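Local coordinates for protein sulfhydryl oxidase 1 (Homo sapiens, PDB 3LLK) that catalyses the FAD-dependent oxidation of thiols to disulfides, probably passing the electrons on to molecular oxygen, as sulfhydryl oxidases of the Erv/ALR family do, at residues L129-A134 with A248-S253; A177-V182 with V189-S194. All blocks are in the same frame, centred on the assembly; numbering follows the deposited sequence.

Contact 1. Residues L129-A134 with A248-S253; sequences LTVQAA and AHFSPS. With FAD (flavin-adenine dinucleotide), chain D.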
ATOM      1  N   LEU A 129      -1.003  -6.103  -0.503  1.00 17.09           N
ATOM      2  CA  LEU A 129      -1.854  -6.437  -1.633  1.00 20.52           C
ATOM      3  C   LEU A 129      -1.107  -7.340  -2.617  1.00 19.43           C
ATOM      4  O   LEU A 129      -1.682  -8.303  -3.108  1.00 20.86           O
ATOM      5  CB  LEU A 129      -2.354  -5.166  -2.345  1.00 17.27           C
ATOM      6  CG  LEU A 129      -3.319  -4.297  -1.521  1.00 19.77           C
ATOM      7  CD1 LEU A 129      -3.642  -3.012  -2.266  1.00 20.26           C
ATOM      8  CD2 LEU A 129      -4.596  -5.085  -1.238  1.00 17.09           C
ATOM      9  N   THR A 130       0.162  -7.046  -2.898  1.00 20.79           N
ATOM     10  CA  THR A 130       0.914  -7.889  -3.835  1.00 20.62           C
ATOM     11  C   THR A 130       1.094  -9.304  -3.303  1.00 22.70           C
ATOM     12  O   THR A 130       0.984 -10.283  -4.058  1.00 21.53           O
ATOM     13  CB  THR A 130       2.316  -7.309  -4.182  1.00 20.03           C
ATOM     14  OG1 THR A 130       3.110  -7.174  -2.996  1.00 21.12           O
ATOM     15  CG2 THR A 130       2.174  -5.966  -4.861  1.00 19.35           C
ATOM     16  N   VAL A 131       1.359  -9.419  -2.004  1.00 20.77           N
ATOM     17  CA  VAL A 131       1.547 -10.726  -1.412  1.00 22.19           C
ATOM     18  C   VAL A 131       0.252 -11.522  -1.380  1.00 22.88           C
ATOM     19  O   VAL A 131       0.253 -12.710  -1.683  1.00 24.70           O
ATOM     20  CB  VAL A 131       2.149 -10.632   0.004  1.00 21.56           C
ATOM     21  CG1 VAL A 131       2.159 -12.018   0.658  1.00 22.19           C
ATOM     22  CG2 VAL A 131       3.583 -10.092  -0.092  1.00 22.73           C
ATOM     23  N   GLN A 132      -0.850 -10.879  -1.016  1.00 22.42           N
ATOM     24  CA  GLN A 132      -2.134 -11.563  -0.992  1.00 24.52           C
ATOM     25  C   GLN A 132      -2.413 -12.151  -2.379  1.00 27.42           C
ATOM     26  O   GLN A 132      -2.901 -13.273  -2.502  1.00 26.54           O
ATOM     27  CB  GLN A 132      -3.255 -10.592  -0.636  1.00 24.71           C
ATOM     28  CG  GLN A 132      -3.281 -10.139   0.809  1.00 22.22           C
ATOM     29  CD  GLN A 132      -3.982 -11.133   1.718  1.00 25.69           C
ATOM     30  OE1 GLN A 132      -3.402 -12.133   2.126  1.00 22.49           O
ATOM     31  NE2 GLN A 132      -5.240 -10.861   2.029  1.00 23.74           N
ATOM     32  N   ALA A 133      -2.095 -11.382  -3.419  1.00 27.72           N
ATOM     33  CA  ALA A 133      -2.324 -11.813  -4.799  1.00 31.03           C
ATOM     34  C   ALA A 133      -1.412 -12.956  -5.222  1.00 32.76           C
ATOM     35  O   ALA A 133      -1.726 -13.685  -6.167  1.00 31.86           O
ATOM     36  CB  ALA A 133      -2.129 -10.632  -5.759  1.00 29.76           C
ATOM     37  N   ALA A 134      -0.284 -13.098  -4.531  1.00 33.24           N
ATOM     38  CA  ALA A 134       0.681 -14.138  -4.851  1.00 38.44           C
ATOM     39  C   ALA A 134       0.416 -15.424  -4.079  1.00 42.27           C
ATOM     40  O   ALA A 134       0.958 -16.475  -4.412  1.00 41.81           O
ATOM     41  CB  ALA A 134       2.097 -13.642  -4.579  1.00 36.35           C
ATOM     42  N   ALA A 248       5.733 -14.424   4.311  1.00 27.73           N
ATOM     43  CA  ALA A 248       5.501 -14.645   5.733  1.00 26.96           C
ATOM     44  C   ALA A 248       5.199 -13.333   6.455  1.00 27.43           C
ATOM     45  O   ALA A 248       4.295 -13.264   7.286  1.00 30.41           O
ATOM     46  CB  ALA A 248       6.728 -15.307   6.367  1.00 26.59           C
ATOM     47  N   HIS A 249       5.963 -12.292   6.134  1.00 27.51           N
ATOM     48  CA  HIS A 249       5.802 -10.991   6.779  1.00 25.43           C
ATOM     49  C   HIS A 249       4.460 -10.322   6.473  1.00 25.40           C
ATOM     50  O   HIS A 249       3.738  -9.891   7.382  1.00 24.99           O
ATOM     51  CB  HIS A 249       6.954 -10.069   6.368  1.00 23.81           C
ATOM     52  CG  HIS A 249       6.938  -8.748   7.065  1.00 24.54           C
ATOM     53  ND1 HIS A 249       7.471  -8.562   8.322  1.00 26.27           N
ATOM     54  CD2 HIS A 249       6.406  -7.555   6.703  1.00 24.53           C
ATOM     55  CE1 HIS A 249       7.268  -7.313   8.704  1.00 24.89           C
ATOM     56  NE2 HIS A 249       6.624  -6.681   7.740  1.00 21.62           N
ATOM     57  N   PHE A 250       4.124 -10.232   5.194  1.00 23.55           N
ATOM     58  CA  PHE A 250       2.861  -9.619   4.795  1.00 25.03           C
ATOM     59  C   PHE A 250       1.749 -10.659   4.678  1.00 26.33           C
ATOM     60  O   PHE A 250       1.188 -10.862   3.602  1.00 26.55           O
ATOM     61  CB  PHE A 250       3.043  -8.888   3.461  1.00 25.28           C
ATOM     62  CG  PHE A 250       4.015  -7.744   3.531  1.00 23.30           C
ATOM     63  CD1 PHE A 250       3.679  -6.568   4.196  1.00 23.87           C
ATOM     64  CD2 PHE A 250       5.260  -7.835   2.924  1.00 23.42           C
ATOM     65  CE1 PHE A 250       4.573  -5.493   4.253  1.00 21.91           C
ATOM     66  CE2 PHE A 250       6.164  -6.765   2.973  1.00 25.34           C
ATOM     67  CZ  PHE A 250       5.813  -5.590   3.644  1.00 23.02           C
ATOM     68  N   SER A 251       1.439 -11.315   5.793  1.00 26.86           N
ATOM     69  CA  SER A 251       0.396 -12.343   5.825  1.00 28.08           C
ATOM     70  C   SER A 251      -0.586 -12.065   6.961  1.00 27.50           C
ATOM     71  O   SER A 251      -0.229 -11.462   7.976  1.00 26.70           O
ATOM     72  CB  SER A 251       1.018 -13.732   6.022  1.00 29.78           C
ATOM     73  OG  SER A 251       1.542 -13.863   7.331  1.00 33.28           O
ATOM     74  N   PRO A 252      -1.840 -12.514   6.805  1.00 28.27           N
ATOM     75  CA  PRO A 252      -2.867 -12.303   7.827  1.00 29.55           C
ATOM     76  C   PRO A 252      -2.457 -12.748   9.228  1.00 29.75           C
ATOM     77  O   PRO A 252      -2.825 -12.110  10.213  1.00 29.58           O
ATOM     78  CB  PRO A 252      -4.059 -13.089   7.284  1.00 28.81           C
ATOM     79  CG  PRO A 252      -3.884 -12.967   5.794  1.00 29.30           C
ATOM     80  CD  PRO A 252      -2.401 -13.196   5.623  1.00 28.68           C
ATOM     81  N   SER A 253      -1.686 -13.826   9.319  1.00 30.66           N
ATOM     82  CA  SER A 253      -1.258 -14.330  10.624  1.00 32.95           C
ATOM     83  C   SER A 253      -0.260 -13.409  11.309  1.00 33.75           C
ATOM     84  O   SER A 253      -0.119 -13.441  12.533  1.00 35.74           O
ATOM     85  CB  SER A 253      -0.656 -15.737  10.501  1.00 33.49           C
ATOM     86  OG  SER A 253       0.528 -15.740   9.717  1.00 37.10           O
TER
HETATM   87  PA  FAD D 550       8.476   3.438   4.727  1.00 31.41           P
HETATM   88  O1A FAD D 550       7.193   4.187   4.623  1.00 29.19           O
HETATM   89  O2A FAD D 550       9.536   3.491   3.684  1.00 31.66           O
HETATM   90  O5B FAD D 550       8.203   1.919   5.007  1.00 31.46           O
HETATM   91  C5B FAD D 550       7.014   1.376   5.584  1.00 27.32           C
HETATM   92  C4B FAD D 550       7.533   0.148   6.286  1.00 27.49           C
HETATM   93  O4B FAD D 550       7.467  -0.909   5.291  1.00 24.24           O
HETATM   94  C3B FAD D 550       8.792   0.012   7.170  1.00 26.44           C
HETATM   95  O3B FAD D 550       8.669   0.474   8.514  1.00 29.86           O
HETATM   96  C2B FAD D 550       9.087  -1.405   6.970  1.00 27.18           C
HETATM   97  O2B FAD D 550       8.465  -2.279   7.861  1.00 30.86           O
HETATM   98  C1B FAD D 550       8.599  -1.746   5.554  1.00 25.77           C
HETATM   99  N9A FAD D 550       9.508  -1.672   4.454  1.00 23.45           N
HETATM  100  C8A FAD D 550      10.682  -0.907   4.221  1.00 22.50           C
HETATM  101  N7A FAD D 550      11.295  -1.123   3.105  1.00 22.75           N
HETATM  102  C5A FAD D 550      10.506  -2.111   2.530  1.00 23.05           C
HETATM  103  C6A FAD D 550      10.676  -2.805   1.317  1.00 23.17           C
HETATM  104  N6A FAD D 550      11.716  -2.610   0.495  1.00 22.28           N
HETATM  105  N1A FAD D 550       9.771  -3.781   0.948  1.00 25.55           N
HETATM  106  C2A FAD D 550       8.734  -4.169   1.741  1.00 26.47           C
HETATM  107  N3A FAD D 550       8.558  -3.484   2.953  1.00 24.86           N
HETATM  108  C4A FAD D 550       9.486  -2.452   3.296  1.00 23.28           C
HETATM  109  N1  FAD D 550       9.263  10.470   0.062  1.00 70.69           N
HETATM  110  C2  FAD D 550      10.182  11.432  -0.301  1.00 71.00           C
HETATM  111  O2  FAD D 550      10.568  12.200   0.595  1.00 71.23           O
HETATM  112  N3  FAD D 550      10.514  11.320  -1.646  1.00 70.53           N
HETATM  113  C4  FAD D 550      10.033  10.387  -2.597  1.00 70.71           C
HETATM  114  O4  FAD D 550      10.414  10.457  -3.812  1.00 70.86           O
HETATM  115  C4X FAD D 550       9.114   9.467  -2.132  1.00 70.51           C
HETATM  116  N5  FAD D 550       8.486   8.549  -3.034  1.00 69.87           N
HETATM  117  C5X FAD D 550       7.450   7.653  -2.657  1.00 70.31           C
HETATM  118  C6  FAD D 550       6.834   6.884  -3.663  1.00 70.47           C
HETATM  119  C7  FAD D 550       5.813   5.971  -3.273  1.00 70.48           C
HETATM  120  C7M FAD D 550       5.189   5.172  -4.418  1.00 71.00           C
HETATM  121  C8  FAD D 550       5.422   5.830  -1.908  1.00 69.25           C
HETATM  122  C8M FAD D 550       4.395   4.900  -1.293  1.00 68.96           C
HETATM  123  C9  FAD D 550       6.032   6.635  -0.947  1.00 69.41           C
HETATM  124  C9A FAD D 550       7.023   7.609  -1.238  1.00 69.59           C
HETATM  125  N10 FAD D 550       7.813   8.547  -0.397  1.00 68.94           N
HETATM  126  C10 FAD D 550       8.720   9.508  -0.758  1.00 69.87           C
HETATM  127  C1' FAD D 550       7.690   8.348   1.013  1.00 66.52           C
HETATM  128  C2' FAD D 550       8.640   7.410   1.692  1.00 64.01           C
HETATM  129  O2' FAD D 550       8.911   6.260   0.852  1.00 60.22           O
HETATM  130  C3' FAD D 550       8.275   6.892   3.050  1.00 62.75           C
HETATM  131  O3' FAD D 550       6.990   6.287   3.009  1.00 59.98           O
HETATM  132  C4' FAD D 550       8.394   7.793   4.267  1.00 61.99           C
HETATM  133  O4' FAD D 550       9.611   8.595   4.201  1.00 63.31           O
HETATM  134  C5' FAD D 550       8.238   7.189   5.596  1.00 58.69           C
HETATM  135  O5' FAD D 550       9.339   6.293   5.774  1.00 53.40           O
HETATM  136  P   FAD D 550       9.412   5.175   6.848  1.00 51.79           P
HETATM  137  O1P FAD D 550      10.809   5.226   7.281  1.00 54.35           O
HETATM  138  O2P FAD D 550       8.406   5.336   7.930  1.00 51.54           O
HETATM  139  O3P FAD D 550       9.129   3.753   6.147  1.00 41.96           O
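V131 meets F250 with both of its methyl branches. One of them, V131 CG1, lies anti to the backbone N (chi1 173°) and packs 3.3 Å from the F250 carbonyl O. The other, V131 CG2, sits 3.8 Å from F250 CB, and the two side chains cross at about a right angle. From there F250 runs away from helix 118-134: with CG anti to its own carbonyl carbon (chi1 -63°), the ring is carried toward the cofactor, where F250 CZ stops 3.5 Å from FAD N3A. The adenine nitrogen lies at the ring edge, in its plane, while H249 CD2 covers one face over the centre. Further out, Q132 folds back at chi2 and brings OE1 to 3.8 Å from P252 CD, a loose contact on the more exposed side; its NE2 is hydrogen-bonded to Y55 O. No hydrogen bond joins the two segments. Within 248-253, S251 OG donates to A248 O at 2.8 Å, tying the departing chain back to the last turn of helix 239-249. F250, the first residue to leave that helix, is the centre of an inverse gamma turn, and its ring lies at the adenine end of the FAD pocket in this Erv/ALR-type sulfhydryl oxidase domain.

Contact 2. Residues A177-V182 with V189-S194; sequences ASMHRV and VLWLWS. With FAD (flavin-adenine dinucleotide), chain D.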
ATOM      1  N   ALA A 177      10.178   2.269 -16.242  1.00 41.64           N
ATOM      2  CA  ALA A 177      11.510   1.751 -16.475  1.00 40.86           C
ATOM      3  C   ALA A 177      11.522   0.220 -16.486  1.00 41.43           C
ATOM      4  O   ALA A 177      12.299  -0.391 -17.224  1.00 38.06           O
ATOM      5  CB  ALA A 177      12.466   2.282 -15.408  1.00 41.01           C
ATOM      6  N   SER A 178      10.652  -0.409 -15.697  1.00 41.72           N
ATOM      7  CA  SER A 178      10.664  -1.864 -15.655  1.00 42.83           C
ATOM      8  C   SER A 178       9.420  -2.604 -15.173  1.00 44.61           C
ATOM      9  O   SER A 178       9.377  -3.828 -15.271  1.00 43.05           O
ATOM     10  CB  SER A 178      11.847  -2.335 -14.806  1.00 43.50           C
ATOM     11  OG  SER A 178      11.670  -1.966 -13.447  1.00 40.73           O
ATOM     12  N   MET A 179       8.416  -1.905 -14.651  1.00 45.61           N
ATOM     13  CA  MET A 179       7.236  -2.624 -14.174  1.00 46.75           C
ATOM     14  C   MET A 179       6.680  -3.562 -15.242  1.00 48.14           C
ATOM     15  O   MET A 179       6.001  -4.546 -14.931  1.00 48.78           O
ATOM     16  CB  MET A 179       6.137  -1.663 -13.717  1.00 46.53           C
ATOM     17  CG  MET A 179       4.992  -2.397 -13.026  1.00 47.12           C
ATOM     18  SD  MET A 179       3.637  -1.360 -12.482  1.00 49.80           S
ATOM     19  CE  MET A 179       4.311  -0.740 -10.946  1.00 49.09           C
ATOM     20  N   HIS A 180       6.987  -3.261 -16.501  1.00 48.81           N
ATOM     21  CA  HIS A 180       6.527  -4.065 -17.629  1.00 49.15           C
ATOM     22  C   HIS A 180       7.259  -5.406 -17.739  1.00 49.05           C
ATOM     23  O   HIS A 180       6.890  -6.248 -18.554  1.00 48.60           O
ATOM     24  CB  HIS A 180       6.690  -3.268 -18.926  1.00 49.16           C
ATOM     25  CG  HIS A 180       8.097  -2.834 -19.193  1.00 49.16           C
ATOM     26  ND1 HIS A 180       9.037  -3.663 -19.766  1.00 50.12           N
ATOM     27  CD2 HIS A 180       8.730  -1.663 -18.944  1.00 50.29           C
ATOM     28  CE1 HIS A 180      10.188  -3.023 -19.859  1.00 49.32           C
ATOM     29  NE2 HIS A 180      10.031  -1.806 -19.367  1.00 49.46           N
ATOM     30  N   ARG A 181       8.287  -5.604 -16.915  1.00 48.89           N
ATOM     31  CA  ARG A 181       9.056  -6.853 -16.924  1.00 48.73           C
ATOM     32  C   ARG A 181       8.434  -7.881 -15.975  1.00 47.34           C
ATOM     33  O   ARG A 181       8.749  -9.072 -16.037  1.00 47.39           O
ATOM     34  CB  ARG A 181      10.506  -6.597 -16.505  1.00 51.11           C
ATOM     35  CG  ARG A 181      10.676  -6.301 -15.023  1.00 55.37           C
ATOM     36  CD  ARG A 181      12.123  -5.982 -14.668  1.00 58.61           C
ATOM     37  NE  ARG A 181      12.225  -5.449 -13.311  1.00 62.72           N
ATOM     38  CZ  ARG A 181      13.336  -4.940 -12.785  1.00 64.90           C
ATOM     39  NH1 ARG A 181      14.452  -4.894 -13.502  1.00 66.60           N
ATOM     40  NH2 ARG A 181      13.328  -4.466 -11.544  1.00 64.89           N
ATOM     41  N   VAL A 182       7.563  -7.407 -15.092  1.00 44.12           N
ATOM     42  CA  VAL A 182       6.882  -8.265 -14.134  1.00 41.74           C
ATOM     43  C   VAL A 182       5.933  -9.220 -14.862  1.00 40.60           C
ATOM     44  O   VAL A 182       4.943  -8.789 -15.447  1.00 41.51           O
ATOM     45  CB  VAL A 182       6.058  -7.426 -13.144  1.00 41.39           C
ATOM     46  CG1 VAL A 182       5.452  -8.329 -12.087  1.00 41.61           C
ATOM     47  CG2 VAL A 182       6.930  -6.353 -12.522  1.00 40.99           C
ATOM     48  N   VAL A 189       5.598  -9.082  -6.483  1.00 26.91           N
ATOM     49  CA  VAL A 189       5.947  -8.906  -5.076  1.00 28.33           C
ATOM     50  C   VAL A 189       7.384  -8.406  -4.957  1.00 28.06           C
ATOM     51  O   VAL A 189       7.665  -7.456  -4.222  1.00 27.57           O
ATOM     52  CB  VAL A 189       5.822 -10.231  -4.289  1.00 27.40           C
ATOM     53  CG1 VAL A 189       6.564 -10.125  -2.954  1.00 24.60           C
ATOM     54  CG2 VAL A 189       4.347 -10.548  -4.043  1.00 28.17           C
ATOM     55  N   LEU A 190       8.288  -9.053  -5.687  1.00 26.94           N
ATOM     56  CA  LEU A 190       9.699  -8.696  -5.657  1.00 24.83           C
ATOM     57  C   LEU A 190       9.950  -7.348  -6.308  1.00 22.97           C
ATOM     58  O   LEU A 190      10.848  -6.617  -5.907  1.00 23.80           O
ATOM     59  CB  LEU A 190      10.531  -9.769  -6.364  1.00 26.06           C
ATOM     60  CG  LEU A 190      10.616 -11.129  -5.669  1.00 30.27           C
ATOM     61  CD1 LEU A 190      11.317 -12.128  -6.579  1.00 30.92           C
ATOM     62  CD2 LEU A 190      11.365 -10.987  -4.349  1.00 27.86           C
ATOM     63  N   TRP A 191       9.169  -7.027  -7.330  1.00 24.56           N
ATOM     64  CA  TRP A 191       9.340  -5.752  -8.016  1.00 25.36           C
ATOM     65  C   TRP A 191       9.062  -4.586  -7.074  1.00 24.44           C
ATOM     66  O   TRP A 191       9.803  -3.599  -7.054  1.00 25.58           O
ATOM     67  CB  TRP A 191       8.398  -5.626  -9.221  1.00 25.55           C
ATOM     68  CG  TRP A 191       8.655  -4.350  -9.980  1.00 27.94           C
ATOM     69  CD1 TRP A 191       9.564  -4.166 -10.983  1.00 29.42           C
ATOM     70  CD2 TRP A 191       8.095  -3.055  -9.709  1.00 29.36           C
ATOM     71  NE1 TRP A 191       9.615  -2.844 -11.347  1.00 29.21           N
ATOM     72  CE2 TRP A 191       8.723  -2.137 -10.584  1.00 30.08           C
ATOM     73  CE3 TRP A 191       7.130  -2.582  -8.810  1.00 29.57           C
ATOM     74  CZ2 TRP A 191       8.418  -0.774 -10.589  1.00 28.21           C
ATOM     75  CZ3 TRP A 191       6.823  -1.220  -8.813  1.00 27.62           C
ATOM     76  CH2 TRP A 191       7.469  -0.334  -9.701  1.00 30.83           C
ATOM     77  N   LEU A 192       7.979  -4.690  -6.313  1.00 24.06           N
ATOM     78  CA  LEU A 192       7.605  -3.619  -5.388  1.00 22.63           C
ATOM     79  C   LEU A 192       8.623  -3.534  -4.260  1.00 24.04           C
ATOM     80  O   LEU A 192       8.988  -2.446  -3.812  1.00 23.92           O
ATOM     81  CB  LEU A 192       6.215  -3.878  -4.801  1.00 22.73           C
ATOM     82  CG  LEU A 192       5.582  -2.699  -4.049  1.00 23.07           C
ATOM     83  CD1 LEU A 192       5.464  -1.499  -4.966  1.00 21.05           C
ATOM     84  CD2 LEU A 192       4.212  -3.113  -3.520  1.00 23.84           C
ATOM     85  N   TRP A 193       9.072  -4.698  -3.805  1.00 24.67           N
ATOM     86  CA  TRP A 193      10.050  -4.783  -2.735  1.00 26.12           C
ATOM     87  C   TRP A 193      11.350  -4.080  -3.105  1.00 26.62           C
ATOM     88  O   TRP A 193      11.833  -3.216  -2.364  1.00 27.23           O
ATOM     89  CB  TRP A 193      10.331  -6.251  -2.413  1.00 26.77           C
ATOM     90  CG  TRP A 193      11.640  -6.492  -1.720  1.00 27.93           C
ATOM     91  CD1 TRP A 193      11.949  -6.210  -0.420  1.00 27.48           C
ATOM     92  CD2 TRP A 193      12.821  -7.062  -2.300  1.00 27.60           C
ATOM     93  NE1 TRP A 193      13.249  -6.571  -0.154  1.00 28.17           N
ATOM     94  CE2 TRP A 193      13.808  -7.095  -1.290  1.00 29.03           C
ATOM     95  CE3 TRP A 193      13.140  -7.544  -3.576  1.00 29.77           C
ATOM     96  CZ2 TRP A 193      15.102  -7.594  -1.516  1.00 28.73           C
ATOM     97  CZ3 TRP A 193      14.427  -8.042  -3.803  1.00 29.24           C
ATOM     98  CH2 TRP A 193      15.391  -8.060  -2.775  1.00 29.23           C
ATOM     99  N   SER A 194      11.921  -4.450  -4.249  1.00 26.67           N
ATOM    100  CA  SER A 194      13.178  -3.842  -4.672  1.00 26.84           C
ATOM    101  C   SER A 194      12.989  -2.382  -5.052  1.00 25.40           C
ATOM    102  O   SER A 194      13.883  -1.570  -4.837  1.00 23.55           O
ATOM    103  CB  SER A 194      13.805  -4.628  -5.835  1.00 25.08           C
ATOM    104  OG  SER A 194      13.000  -4.582  -6.989  1.00 28.96           O
TER
HETATM  105  PA  FAD D 550       8.476   3.438   4.727  1.00 31.41           P
HETATM  106  O1A FAD D 550       7.193   4.187   4.623  1.00 29.19           O
HETATM  107  O2A FAD D 550       9.536   3.491   3.684  1.00 31.66           O
HETATM  108  O5B FAD D 550       8.203   1.919   5.007  1.00 31.46           O
HETATM  109  C5B FAD D 550       7.014   1.376   5.584  1.00 27.32           C
HETATM  110  C4B FAD D 550       7.533   0.148   6.286  1.00 27.49           C
HETATM  111  O4B FAD D 550       7.467  -0.909   5.291  1.00 24.24           O
HETATM  112  C3B FAD D 550       8.792   0.012   7.170  1.00 26.44           C
HETATM  113  O3B FAD D 550       8.669   0.474   8.514  1.00 29.86           O
HETATM  114  C2B FAD D 550       9.087  -1.405   6.970  1.00 27.18           C
HETATM  115  O2B FAD D 550       8.465  -2.279   7.861  1.00 30.86           O
HETATM  116  C1B FAD D 550       8.599  -1.746   5.554  1.00 25.77           C
HETATM  117  N9A FAD D 550       9.508  -1.672   4.454  1.00 23.45           N
HETATM  118  C8A FAD D 550      10.682  -0.907   4.221  1.00 22.50           C
HETATM  119  N7A FAD D 550      11.295  -1.123   3.105  1.00 22.75           N
HETATM  120  C5A FAD D 550      10.506  -2.111   2.530  1.00 23.05           C
HETATM  121  C6A FAD D 550      10.676  -2.805   1.317  1.00 23.17           C
HETATM  122  N6A FAD D 550      11.716  -2.610   0.495  1.00 22.28           N
HETATM  123  N1A FAD D 550       9.771  -3.781   0.948  1.00 25.55           N
HETATM  124  C2A FAD D 550       8.734  -4.169   1.741  1.00 26.47           C
HETATM  125  N3A FAD D 550       8.558  -3.484   2.953  1.00 24.86           N
HETATM  126  C4A FAD D 550       9.486  -2.452   3.296  1.00 23.28           C
HETATM  127  N1  FAD D 550       9.263  10.470   0.062  1.00 70.69           N
HETATM  128  C2  FAD D 550      10.182  11.432  -0.301  1.00 71.00           C
HETATM  129  O2  FAD D 550      10.568  12.200   0.595  1.00 71.23           O
HETATM  130  N3  FAD D 550      10.514  11.320  -1.646  1.00 70.53           N
HETATM  131  C4  FAD D 550      10.033  10.387  -2.597  1.00 70.71           C
HETATM  132  O4  FAD D 550      10.414  10.457  -3.812  1.00 70.86           O
HETATM  133  C4X FAD D 550       9.114   9.467  -2.132  1.00 70.51           C
HETATM  134  N5  FAD D 550       8.486   8.549  -3.034  1.00 69.87           N
HETATM  135  C5X FAD D 550       7.450   7.653  -2.657  1.00 70.31           C
HETATM  136  C6  FAD D 550       6.834   6.884  -3.663  1.00 70.47           C
HETATM  137  C7  FAD D 550       5.813   5.971  -3.273  1.00 70.48           C
HETATM  138  C7M FAD D 550       5.189   5.172  -4.418  1.00 71.00           C
HETATM  139  C8  FAD D 550       5.422   5.830  -1.908  1.00 69.25           C
HETATM  140  C8M FAD D 550       4.395   4.900  -1.293  1.00 68.96           C
HETATM  141  C9  FAD D 550       6.032   6.635  -0.947  1.00 69.41           C
HETATM  142  C9A FAD D 550       7.023   7.609  -1.238  1.00 69.59           C
HETATM  143  N10 FAD D 550       7.813   8.547  -0.397  1.00 68.94           N
HETATM  144  C10 FAD D 550       8.720   9.508  -0.758  1.00 69.87           C
HETATM  145  C1' FAD D 550       7.690   8.348   1.013  1.00 66.52           C
HETATM  146  C2' FAD D 550       8.640   7.410   1.692  1.00 64.01           C
HETATM  147  O2' FAD D 550       8.911   6.260   0.852  1.00 60.22           O
HETATM  148  C3' FAD D 550       8.275   6.892   3.050  1.00 62.75           C
HETATM  149  O3' FAD D 550       6.990   6.287   3.009  1.00 59.98           O
HETATM  150  C4' FAD D 550       8.394   7.793   4.267  1.00 61.99           C
HETATM  151  O4' FAD D 550       9.611   8.595   4.201  1.00 63.31           O
HETATM  152  C5' FAD D 550       8.238   7.189   5.596  1.00 58.69           C
HETATM  153  O5' FAD D 550       9.339   6.293   5.774  1.00 53.40           O
HETATM  154  P   FAD D 550       9.412   5.175   6.848  1.00 51.79           P
HETATM  155  O1P FAD D 550      10.809   5.226   7.281  1.00 54.35           O
HETATM  156  O2P FAD D 550       8.406   5.336   7.930  1.00 51.54           O
HETATM  157  O3P FAD D 550       9.129   3.753   6.147  1.00 41.96           O
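W191 reaches out from helix 185-203 to the end of helix 165-179, and four side chains of 177-182 gather round its indole. S178 takes the edge: W191 NE1 donates to S178 OG at 3.1 Å, nearly straight at 169°, with the oxygen in the ring plane. M179 has one face. M179 CA stands 4.1 Å from the centroid of the W191 five-membered ring in a CH-pi contact, and the M179 side chain crosses the indole at about a right angle. The chain runs out extended, then bends at chi3 (-81°), bringing M179 CE to 3.3 Å from W191 CZ3; M179 SD, 5.0 Å from the centroid of the W191 six-membered ring, makes a Met-aromatic contact. Helices 165-179 and 185-203 follow each other in the helical Erv/ALR fold, joined by a short loop that begins with a type I beta turn from M179 to V182. At the last position of that turn, V182 puts CG2 3.7 Å from W191 CG, beside the root of the indole. R181 crosses at the pyrrole edge at about a right angle, NE 3.8 Å from W191 CD1, its guanidinium plane 74° from the ring, so it meets the indole without stacking. An alanine in place of W191 would be likely to leave S178 OG without its N-H donor and open a gap between M179 and V182. L151 of helix 150-161 also touches W191, M179 and V182. Two residues on, W193 turns to the cofactor: W193 O accepts a hydrogen bond from FAD N6A at 2.9 Å, and FAD N1A lies at the W193 ring edge.

Helix 185-203, which carries one half of contact 2, also packs on helix 118-134 of contact 1. T130 of contact 1 packs on V189 and L192 of contact 2, T130 CG2 lying 3.8 Å from L192 CD2, although the contact centres are about 16 Å apart. Each is partly buried, with a hidden part and a more exposed side: V131 and F250 against P252 in contact 1, W191 and M179 against R181 in contact 2. Contact 1 joins distant parts of the chain by van der Waals contact, with no hydrogen bond between the segments, whereas contact 2 joins neighbouring helices and adds a hydrogen bond to its packing. Both reach the adenine of FAD, contact 1 without a hydrogen bond to it and contact 2 with one.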